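Local structure of tyrosine--tRNA ligase (Pyrococcus horikoshii, 2CYC) at residues I3-L11 and V21-E29; W235-I246 and F278-Y286. The protein catalyses, as a class I synthetase acting as a homodimer, the ATP-driven activation of tyrosine and its transfer to the acceptor end of tRNA(Tyr). One frame throughout, in Å; residues are numbered along the deposited sequence.

Contact 1: I3-L11 and V21-E29; sequences IEERINLVL and VENLRHLFE
Helices 3-11 and 21-29 run in roughly opposing directions, 134° between their N-to-C vectors and 10.5 Å apart at the closest approach of their axes, with Ile-3 facing Phe-28 and Ile-7 facing Arg-25. The pair is a helix-strand-helix unit, since the short connection carries strand 15-19, and one knob-into-hole contact stands at its centre: the Phe-28 ring is the knob, set among Ile-3, Arg-6, Ile-7 and Val-10. Arg-6 meets one side of the ring at two places. Its CB makes a CH-pi contact over the face, 4.0 Å from the Phe-28 centroid, and bends at chi2 and chi3 fold the chain back so that the guanidinium, tilted 30° from the ring, lies by the CD2-CE2 rim with Arg-6 CZ 3.5 Å from Phe-28 CD2. The Arg-6 NH1 bond to Ala-64 O helps fix this group. Val-10 CG2 meets the ring at its edge, near CZ, while Ile-7 CG1 lies 3.9 Å from Phe-28 CD1. A serine in place of Phe-28 would probably leave a gap between Ile-3, Ile-7 and Val-10 and deprive the Arg-6 guanidinium of the surface it rests on. Farther along, Val-10 CG1 and Leu-24 CD2 meet tip to tip at 3.8 Å. At the Ile-3 end, Ile-3 CD1 lies 3.4 Å from Glu-29 CG, beside the salt bridge in which Arg-25 NE donates almost straight (174°) to Glu-29 OE1 at 3.1 Å.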
loop_
_atom_site.group_PDB
_atom_site.type_symbol
_atom_site.label_atom_id
_atom_site.label_comp_id
_atom_site.label_asym_id
_atom_site.label_seq_id
_atom_site.Cartn_x
_atom_site.Cartn_y
_atom_site.Cartn_z
ATOM N N ILE A 3 -27.839 24.468 -17.986
ATOM C CA ILE A 3 -26.573 24.257 -17.300
ATOM C C ILE A 3 -26.407 25.159 -16.063
ATOM O O ILE A 3 -25.767 24.767 -15.084
ATOM C CB ILE A 3 -25.392 24.464 -18.275
ATOM C CG1 ILE A 3 -24.087 24.006 -17.620
ATOM C CG2 ILE A 3 -25.321 25.926 -18.713
ATOM C CD1 ILE A 3 -22.948 23.870 -18.603
ATOM N N GLU A 4 -26.997 26.353 -16.103
ATOM C CA GLU A 4 -26.904 27.286 -14.982
ATOM C C GLU A 4 -27.612 26.721 -13.749
ATOM O O GLU A 4 -27.120 26.815 -12.625
ATOM C CB GLU A 4 -27.515 28.632 -15.374
ATOM C CG GLU A 4 -27.466 29.679 -14.283
ATOM C CD GLU A 4 -27.889 31.063 -14.779
ATOM O OE1 GLU A 4 -27.918 31.997 -13.959
ATOM O OE2 GLU A 4 -28.189 31.217 -15.983
ATOM N N GLU A 5 -28.773 26.127 -13.972
ATOM C CA GLU A 5 -29.544 25.523 -12.904
ATOM C C GLU A 5 -28.834 24.269 -12.374
ATOM O O GLU A 5 -28.887 23.976 -11.173
ATOM C CB GLU A 5 -30.935 25.174 -13.425
ATOM C CG GLU A 5 -31.829 24.489 -12.424
ATOM C CD GLU A 5 -33.267 24.382 -12.923
ATOM O OE1 GLU A 5 -34.081 23.700 -12.259
ATOM O OE2 GLU A 5 -33.578 24.987 -13.977
ATOM N N ARG A 6 -28.162 23.537 -13.262
ATOM C CA ARG A 6 -27.435 22.325 -12.847
ATOM C C ARG A 6 -26.257 22.711 -11.949
ATOM O O ARG A 6 -26.018 22.090 -10.914
ATOM C CB ARG A 6 -26.911 21.557 -14.068
ATOM C CG ARG A 6 -28.024 21.040 -14.964
ATOM C CD ARG A 6 -27.908 19.531 -15.166
ATOM N NE ARG A 6 -27.022 19.254 -16.271
ATOM C CZ ARG A 6 -26.590 18.054 -16.636
ATOM N NH1 ARG A 6 -26.942 16.949 -15.983
ATOM N NH2 ARG A 6 -25.809 17.966 -17.693
ATOM N N ILE A 7 -25.521 23.734 -12.368
ATOM C CA ILE A 7 -24.388 24.223 -11.601
ATOM C C ILE A 7 -24.844 24.693 -10.231
ATOM O O ILE A 7 -24.222 24.364 -9.223
ATOM C CB ILE A 7 -23.689 25.387 -12.334
ATOM C CG1 ILE A 7 -22.937 24.828 -13.551
ATOM C CG2 ILE A 7 -22.759 26.138 -11.372
ATOM C CD1 ILE A 7 -22.275 25.886 -14.438
ATOM N N ASN A 8 -25.940 25.449 -10.186
ATOM C CA ASN A 8 -26.446 25.951 -8.909
ATOM C C ASN A 8 -26.854 24.831 -7.955
ATOM O O ASN A 8 -26.700 24.960 -6.746
ATOM C CB ASN A 8 -27.643 26.886 -9.116
ATOM C CG ASN A 8 -27.239 28.239 -9.662
ATOM O OD1 ASN A 8 -26.085 28.652 -9.541
ATOM N ND2 ASN A 8 -28.194 28.945 -10.251
ATOM N N LEU A 9 -27.397 23.744 -8.491
ATOM C CA LEU A 9 -27.792 22.614 -7.651
ATOM C C LEU A 9 -26.531 22.041 -6.984
ATOM O O LEU A 9 -26.550 21.662 -5.810
ATOM C CB LEU A 9 -28.465 21.522 -8.497
ATOM C CG LEU A 9 -29.980 21.228 -8.501
ATOM C CD1 LEU A 9 -30.715 22.011 -7.439
ATOM C CD2 LEU A 9 -30.542 21.525 -9.886
ATOM N N VAL A 10 -25.432 21.974 -7.733
ATOM C CA VAL A 10 -24.190 21.437 -7.173
ATOM C C VAL A 10 -23.622 22.418 -6.145
ATOM O O VAL A 10 -23.134 22.021 -5.085
ATOM C CB VAL A 10 -23.137 21.195 -8.284
ATOM C CG1 VAL A 10 -21.782 20.808 -7.668
ATOM C CG2 VAL A 10 -23.619 20.103 -9.215
ATOM N N LEU A 11 -23.721 23.703 -6.469
ATOM C CA LEU A 11 -23.205 24.776 -5.630
ATOM C C LEU A 11 -24.006 25.140 -4.378
ATOM O O LEU A 11 -23.435 25.633 -3.412
ATOM C CB LEU A 11 -23.019 26.033 -6.487
ATOM C CG LEU A 11 -21.737 26.154 -7.317
ATOM C CD1 LEU A 11 -20.590 26.507 -6.400
ATOM C CD2 LEU A 11 -21.444 24.852 -8.059
ATOM N N VAL A 21 -15.425 25.026 -10.322
ATOM C CA VAL A 21 -16.655 25.342 -11.037
ATOM C C VAL A 21 -16.418 25.288 -12.542
ATOM O O VAL A 21 -17.276 24.835 -13.306
ATOM C CB VAL A 21 -17.186 26.734 -10.644
ATOM C CG1 VAL A 21 -18.401 27.088 -11.496
ATOM C CG2 VAL A 21 -17.575 26.727 -9.170
ATOM N N GLU A 22 -15.242 25.735 -12.966
ATOM C CA GLU A 22 -14.904 25.711 -14.377
ATOM C C GLU A 22 -14.879 24.278 -14.925
ATOM O O GLU A 22 -15.401 24.016 -16.007
ATOM C CB GLU A 22 -13.544 26.369 -14.606
ATOM C CG GLU A 22 -13.007 26.161 -16.013
ATOM C CD GLU A 22 -11.625 26.769 -16.219
ATOM O OE1 GLU A 22 -11.012 26.487 -17.267
ATOM O OE2 GLU A 22 -11.154 27.525 -15.339
ATOM N N ASN A 23 -14.274 23.348 -14.187
ATOM C CA ASN A 23 -14.213 21.972 -14.671
ATOM C C ASN A 23 -15.606 21.338 -14.640
ATOM O O ASN A 23 -15.962 20.544 -15.515
ATOM C CB ASN A 23 -13.234 21.134 -13.840
ATOM C CG ASN A 23 -12.992 19.756 -14.451
ATOM O OD1 ASN A 23 -12.865 18.756 -13.740
ATOM N ND2 ASN A 23 -12.919 19.704 -15.777
ATOM N N LEU A 24 -16.398 21.707 -13.637
ATOM C CA LEU A 24 -17.756 21.191 -13.505
ATOM C C LEU A 24 -18.572 21.585 -14.729
ATOM O O LEU A 24 -19.273 20.760 -15.321
ATOM C CB LEU A 24 -18.416 21.761 -12.240
ATOM C CG LEU A 24 -19.911 21.475 -12.044
ATOM C CD1 LEU A 24 -20.139 19.985 -11.767
ATOM C CD2 LEU A 24 -20.434 22.326 -10.889
ATOM N N ARG A 25 -18.488 22.861 -15.095
ATOM C CA ARG A 25 -19.214 23.379 -16.246
ATOM C C ARG A 25 -18.738 22.658 -17.503
ATOM O O ARG A 25 -19.532 22.288 -18.362
ATOM C CB ARG A 25 -18.982 24.888 -16.366
ATOM C CG ARG A 25 -19.578 25.526 -17.620
ATOM C CD ARG A 25 -19.410 27.031 -17.550
ATOM N NE ARG A 25 -19.676 27.696 -18.816
ATOM C CZ ARG A 25 -19.553 29.007 -18.992
ATOM N NH1 ARG A 25 -19.808 29.543 -20.173
ATOM N NH2 ARG A 25 -19.172 29.780 -17.979
ATOM N N HIS A 26 -17.430 22.463 -17.596
ATOM C CA HIS A 26 -16.834 21.761 -18.716
ATOM C C HIS A 26 -17.453 20.361 -18.813
ATOM O O HIS A 26 -17.878 19.935 -19.889
ATOM C CB HIS A 26 -15.320 21.664 -18.503
ATOM C CG HIS A 26 -14.605 20.868 -19.549
ATOM N ND1 HIS A 26 -14.642 21.193 -20.889
ATOM C CD2 HIS A 26 -13.818 19.771 -19.450
ATOM C CE1 HIS A 26 -13.907 20.332 -21.569
ATOM N NE2 HIS A 26 -13.394 19.458 -20.719
ATOM N N LEU A 27 -17.511 19.647 -17.688
ATOM C CA LEU A 27 -18.094 18.308 -17.697
ATOM C C LEU A 27 -19.548 18.325 -18.166
ATOM O O LEU A 27 -19.963 17.451 -18.920
ATOM C CB LEU A 27 -18.015 17.659 -16.311
ATOM C CG LEU A 27 -16.620 17.393 -15.737
ATOM C CD1 LEU A 27 -16.742 16.425 -14.565
ATOM C CD2 LEU A 27 -15.714 16.808 -16.807
ATOM N N PHE A 28 -20.325 19.305 -17.704
ATOM C CA PHE A 28 -21.722 19.408 -18.116
ATOM C C PHE A 28 -21.812 19.651 -19.620
ATOM O O PHE A 28 -22.567 18.974 -20.321
ATOM C CB PHE A 28 -22.429 20.555 -17.377
ATOM C CG PHE A 28 -22.895 20.197 -15.980
ATOM C CD1 PHE A 28 -22.887 21.157 -14.965
ATOM C CD2 PHE A 28 -23.362 18.918 -15.687
ATOM C CE1 PHE A 28 -23.339 20.849 -13.674
ATOM C CE2 PHE A 28 -23.820 18.596 -14.398
ATOM C CZ PHE A 28 -23.807 19.567 -13.392
ATOM N N GLU A 29 -21.023 20.604 -20.109
ATOM C CA GLU A 29 -21.027 20.961 -21.525
ATOM C C GLU A 29 -20.608 19.868 -22.496
ATOM O O GLU A 29 -21.238 19.700 -23.540
ATOM C CB GLU A 29 -20.163 22.204 -21.760
ATOM C CG GLU A 29 -20.810 23.490 -21.263
ATOM C CD GLU A 29 -19.985 24.734 -21.570
ATOM O OE1 GLU A 29 -20.390 25.845 -21.138
ATOM O OE2 GLU A 29 -18.939 24.602 -22.243
HETATM O O HOH W 1 -24.403 16.484 -19.143
#

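Contact 2: W235-I246 and F278-Y286; sequences WPIESEEEFKEI and FCPAREVRY
The indole of Trp-235 has the edge of Phe-278 on one face and Pro-236 CB over the other, while Glu-283 CG and Tyr-286 CB lie at its rim, near its plane. With Phe-278 the geometry is T-shaped: planes at 74°, the Phe-278 ring centroid 4.8 Å from that of the six-membered Trp-235 ring. The Phe-243 ring carries the guanidinium of Arg-285 on one face, and Tyr-286 CD2 stands at its edge. Here the groups are stacked, CZ of Arg-285 lying 3.9 Å from the Phe-243 centroid in a cation-pi contact and Arg-285 CG adding a CH-pi contact to the same ring. The arginine chain runs extended from CG to NE, and the turn at chi4 (69°) sets the guanidinium over the face. These contacts join the loop between helices 267-276 and 288-297 to the start of helix 240-250, whose far end runs into the KMSKS motif of class I synthetases; the side chains of Tyr-286 and Lys-254 are about 10 Å apart. Ser-239 is the N-cap, its OG accepting from Glu-242 N at 3.1 Å. From the first residue of the helix, Glu-240 OE1 forms a salt bridge with Arg-285 NH2, its hydrogen bond weak at 3.3 Å, whereas Arg-285 NE is buried without a partner. On the loop side, Glu-283 OE2 receives Tyr-286 N through its anti lone pair at 3.0 Å, holding the backbone of Tyr-286. In the ring of that residue, Tyr-286 CD2 lies 3.7 Å from Ile-237 CD1.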
loop_
_atom_site.group_PDB
_atom_site.type_symbol
_atom_site.label_atom_id
_atom_site.label_comp_id
_atom_site.label_asym_id
_atom_site.label_seq_id
_atom_site.Cartn_x
_atom_site.Cartn_y
_atom_site.Cartn_z
ATOM N N TRP A 235 -12.374 30.010 25.532
ATOM C CA TRP A 235 -13.280 31.106 25.220
ATOM C C TRP A 235 -12.893 32.365 25.988
ATOM O O TRP A 235 -12.562 32.299 27.171
ATOM C CB TRP A 235 -14.719 30.700 25.550
ATOM C CG TRP A 235 -15.746 31.650 25.017
ATOM C CD1 TRP A 235 -16.256 32.752 25.647
ATOM C CD2 TRP A 235 -16.365 31.606 23.725
ATOM N NE1 TRP A 235 -17.155 33.395 24.827
ATOM C CE2 TRP A 235 -17.241 32.712 23.641
ATOM C CE3 TRP A 235 -16.263 30.739 22.629
ATOM C CZ2 TRP A 235 -18.013 32.973 22.503
ATOM C CZ3 TRP A 235 -17.030 30.999 21.496
ATOM C CH2 TRP A 235 -17.893 32.108 21.444
ATOM N N PRO A 236 -12.918 33.532 25.322
ATOM C CA PRO A 236 -13.282 33.729 23.916
ATOM C C PRO A 236 -12.211 33.235 22.954
ATOM O O PRO A 236 -11.054 33.062 23.336
ATOM C CB PRO A 236 -13.462 35.235 23.824
ATOM C CG PRO A 236 -12.387 35.726 24.747
ATOM C CD PRO A 236 -12.571 34.821 25.947
ATOM N N ILE A 237 -12.608 33.008 21.706
ATOM C CA ILE A 237 -11.678 32.558 20.679
ATOM C C ILE A 237 -11.052 33.818 20.092
ATOM O O ILE A 237 -11.756 34.693 19.591
ATOM C CB ILE A 237 -12.410 31.760 19.573
ATOM C CG1 ILE A 237 -13.073 30.525 20.190
ATOM C CG2 ILE A 237 -11.430 31.354 18.482
ATOM C CD1 ILE A 237 -13.851 29.671 19.210
ATOM N N GLU A 238 -9.728 33.905 20.162
ATOM C CA GLU A 238 -8.998 35.075 19.679
ATOM C C GLU A 238 -8.738 35.162 18.171
ATOM O O GLU A 238 -9.579 35.665 17.423
ATOM C CB GLU A 238 -7.682 35.193 20.459
ATOM C CG GLU A 238 -7.885 35.617 21.919
ATOM C CD GLU A 238 -6.744 35.200 22.834
ATOM O OE1 GLU A 238 -6.668 34.004 23.184
ATOM O OE2 GLU A 238 -5.922 36.065 23.204
ATOM N N SER A 239 -7.582 34.679 17.728
ATOM C CA SER A 239 -7.210 34.735 16.311
ATOM C C SER A 239 -8.136 33.986 15.350
ATOM O O SER A 239 -8.976 33.180 15.760
ATOM C CB SER A 239 -5.788 34.206 16.124
ATOM O OG SER A 239 -5.716 32.825 16.431
ATOM N N GLU A 240 -7.959 34.264 14.062
ATOM C CA GLU A 240 -8.743 33.632 13.010
ATOM C C GLU A 240 -8.216 32.219 12.791
ATOM O O GLU A 240 -8.980 31.295 12.518
ATOM C CB GLU A 240 -8.620 34.430 11.714
ATOM C CG GLU A 240 -9.598 34.019 10.631
ATOM C CD GLU A 240 -11.042 34.172 11.073
ATOM O OE1 GLU A 240 -11.351 35.170 11.760
ATOM O OE2 GLU A 240 -11.870 33.304 10.724
ATOM N N GLU A 241 -6.901 32.059 12.908
ATOM C CA GLU A 241 -6.277 30.755 12.742
ATOM C C GLU A 241 -6.803 29.844 13.848
ATOM O O GLU A 241 -6.995 28.644 13.650
ATOM C CB GLU A 241 -4.755 30.877 12.852
ATOM C CG GLU A 241 -3.999 29.609 12.489
ATOM C CD GLU A 241 -4.077 29.285 11.004
ATOM O OE1 GLU A 241 -5.201 29.137 10.478
ATOM O OE2 GLU A 241 -3.012 29.178 10.358
ATOM N N GLU A 242 -7.039 30.437 15.014
ATOM C CA GLU A 242 -7.546 29.713 16.174
ATOM C C GLU A 242 -9.005 29.323 15.931
ATOM O O GLU A 242 -9.444 28.243 16.319
ATOM C CB GLU A 242 -7.428 30.600 17.417
ATOM C CG GLU A 242 -7.600 29.868 18.732
ATOM C CD GLU A 242 -7.279 30.749 19.926
ATOM O OE1 GLU A 242 -7.992 31.756 20.134
ATOM O OE2 GLU A 242 -6.308 30.437 20.650
ATOM N N PHE A 243 -9.742 30.219 15.285
ATOM C CA PHE A 243 -11.142 29.992 14.951
ATOM C C PHE A 243 -11.203 28.688 14.151
ATOM O O PHE A 243 -11.850 27.721 14.559
ATOM C CB PHE A 243 -11.651 31.160 14.100
ATOM C CG PHE A 243 -13.132 31.148 13.856
ATOM C CD1 PHE A 243 -13.645 31.594 12.637
ATOM C CD2 PHE A 243 -14.018 30.717 14.841
ATOM C CE1 PHE A 243 -15.018 31.609 12.400
ATOM C CE2 PHE A 243 -15.396 30.728 14.614
ATOM C CZ PHE A 243 -15.896 31.176 13.388
ATOM N N LYS A 244 -10.506 28.664 13.018
ATOM C CA LYS A 244 -10.459 27.482 12.159
ATOM C C LYS A 244 -10.016 26.231 12.934
ATOM O O LYS A 244 -10.672 25.185 12.883
ATOM C CB LYS A 244 -9.505 27.732 10.985
ATOM C CG LYS A 244 -9.193 26.495 10.160
ATOM C CD LYS A 244 -8.231 26.813 9.022
ATOM C CE LYS A 244 -8.907 27.614 7.917
ATOM N NZ LYS A 244 -9.946 26.808 7.211
ATOM N N GLU A 245 -8.899 26.353 13.644
ATOM C CA GLU A 245 -8.341 25.264 14.441
ATOM C C GLU A 245 -9.382 24.639 15.384
ATOM O O GLU A 245 -9.559 23.417 15.419
ATOM C CB GLU A 245 -7.160 25.804 15.253
ATOM C CG GLU A 245 -6.565 24.848 16.266
ATOM C CD GLU A 245 -5.836 25.586 17.384
ATOM O OE1 GLU A 245 -4.947 26.412 17.074
ATOM O OE2 GLU A 245 -6.155 25.343 18.570
ATOM N N ILE A 246 -10.069 25.482 16.149
ATOM C CA ILE A 246 -11.074 24.996 17.084
ATOM C C ILE A 246 -12.269 24.376 16.361
ATOM O O ILE A 246 -12.802 23.349 16.802
ATOM C CB ILE A 246 -11.551 26.133 18.029
ATOM C CG1 ILE A 246 -10.414 26.514 18.989
ATOM C CG2 ILE A 246 -12.792 25.700 18.797
ATOM C CD1 ILE A 246 -10.760 27.622 19.964
ATOM N N PHE A 278 -24.184 24.886 23.242
ATOM C CA PHE A 278 -23.475 26.152 23.401
ATOM C C PHE A 278 -24.141 27.119 22.422
ATOM O O PHE A 278 -24.275 26.816 21.233
ATOM C CB PHE A 278 -21.995 25.969 23.046
ATOM C CG PHE A 278 -21.156 27.212 23.233
ATOM C CD1 PHE A 278 -20.848 27.679 24.510
ATOM C CD2 PHE A 278 -20.647 27.898 22.135
ATOM C CE1 PHE A 278 -20.037 28.803 24.686
ATOM C CE2 PHE A 278 -19.836 29.023 22.300
ATOM C CZ PHE A 278 -19.528 29.475 23.578
ATOM N N CYS A 279 -24.557 28.278 22.923
ATOM C CA CYS A 279 -25.232 29.279 22.100
ATOM C C CYS A 279 -25.296 30.595 22.877
ATOM O O CYS A 279 -26.366 30.997 23.355
ATOM C CB CYS A 279 -26.644 28.788 21.773
ATOM S SG CYS A 279 -27.646 29.865 20.717
ATOM N N PRO A 280 -24.146 31.278 23.019
ATOM C CA PRO A 280 -24.045 32.553 23.739
ATOM C C PRO A 280 -24.917 33.618 23.118
ATOM O O PRO A 280 -24.951 33.773 21.896
ATOM C CB PRO A 280 -22.562 32.915 23.624
ATOM C CG PRO A 280 -21.895 31.597 23.426
ATOM C CD PRO A 280 -22.834 30.876 22.488
ATOM N N ALA A 281 -25.618 34.361 23.962
ATOM C CA ALA A 281 -26.485 35.423 23.483
ATOM C C ALA A 281 -25.685 36.391 22.610
ATOM O O ALA A 281 -24.567 36.785 22.962
ATOM C CB ALA A 281 -27.106 36.168 24.674
ATOM N N ARG A 282 -26.268 36.757 21.469
ATOM C CA ARG A 282 -25.666 37.685 20.505
ATOM C C ARG A 282 -24.394 37.204 19.811
ATOM O O ARG A 282 -23.894 37.877 18.910
ATOM C CB ARG A 282 -25.387 39.040 21.164
ATOM C CG ARG A 282 -26.603 39.678 21.799
ATOM C CD ARG A 282 -26.366 41.149 22.087
ATOM N NE ARG A 282 -27.539 41.761 22.697
ATOM C CZ ARG A 282 -27.702 43.070 22.871
ATOM N NH1 ARG A 282 -26.760 43.919 22.476
ATOM N NH2 ARG A 282 -28.808 43.529 23.447
ATOM N N GLU A 283 -23.864 36.055 20.218
ATOM C CA GLU A 283 -22.651 35.533 19.591
ATOM C C GLU A 283 -22.996 34.935 18.227
ATOM O O GLU A 283 -23.832 34.035 18.133
ATOM C CB GLU A 283 -22.014 34.467 20.489
ATOM C CG GLU A 283 -20.770 33.782 19.919
ATOM C CD GLU A 283 -19.664 34.752 19.519
ATOM O OE1 GLU A 283 -19.447 35.756 20.226
ATOM O OE2 GLU A 283 -18.995 34.498 18.496
ATOM N N VAL A 284 -22.368 35.446 17.171
ATOM C CA VAL A 284 -22.624 34.947 15.823
ATOM C C VAL A 284 -21.380 34.430 15.111
ATOM O O VAL A 284 -21.485 33.905 14.008
ATOM C CB VAL A 284 -23.277 36.021 14.918
ATOM C CG1 VAL A 284 -24.633 36.427 15.480
ATOM C CG2 VAL A 284 -22.352 37.229 14.786
ATOM N N ARG A 285 -20.212 34.578 15.730
ATOM C CA ARG A 285 -18.956 34.103 15.138
ATOM C C ARG A 285 -18.799 32.590 15.350
ATOM O O ARG A 285 -18.538 31.841 14.407
ATOM C CB ARG A 285 -17.773 34.839 15.769
ATOM C CG ARG A 285 -16.403 34.282 15.406
ATOM C CD ARG A 285 -15.349 34.809 16.379
ATOM N NE ARG A 285 -14.016 34.248 16.162
ATOM C CZ ARG A 285 -13.257 34.503 15.101
ATOM N NH1 ARG A 285 -12.058 33.946 14.998
ATOM N NH2 ARG A 285 -13.696 35.314 14.144
ATOM N N TYR A 286 -18.937 32.148 16.596
ATOM C CA TYR A 286 -18.843 30.729 16.914
ATOM C C TYR A 286 -20.107 30.397 17.698
ATOM O O TYR A 286 -20.238 30.737 18.877
ATOM C CB TYR A 286 -17.590 30.418 17.742
ATOM C CG TYR A 286 -17.425 28.936 17.953
ATOM C CD1 TYR A 286 -18.207 28.260 18.884
ATOM C CD2 TYR A 286 -16.560 28.188 17.155
ATOM C CE1 TYR A 286 -18.147 26.882 19.016
ATOM C CE2 TYR A 286 -16.488 26.798 17.278
ATOM C CZ TYR A 286 -17.288 26.155 18.210
ATOM O OH TYR A 286 -17.251 24.787 18.334
#

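In the fold
From the N terminus, helix 3-11 leads through strand 15-19 into helix 21-30, and contact 1 closes this short excursion of nine intervening residues. The strand pairs antiparallel with strand 214-223 of the mixed sheet, and Val-10 and Leu-27 also touch that strand, so both helices lie against the sheet. The chain then builds the rest of this sheet and the tyrosine pocket before contact 2 opens at residue 235. Contact 2 closes a loop of 31 residues that includes the KMSKS motif and helix 267-276. The two closures are in series, neither nested nor crossed, with centres 34 Å apart and nearest atoms about 17 Å apart.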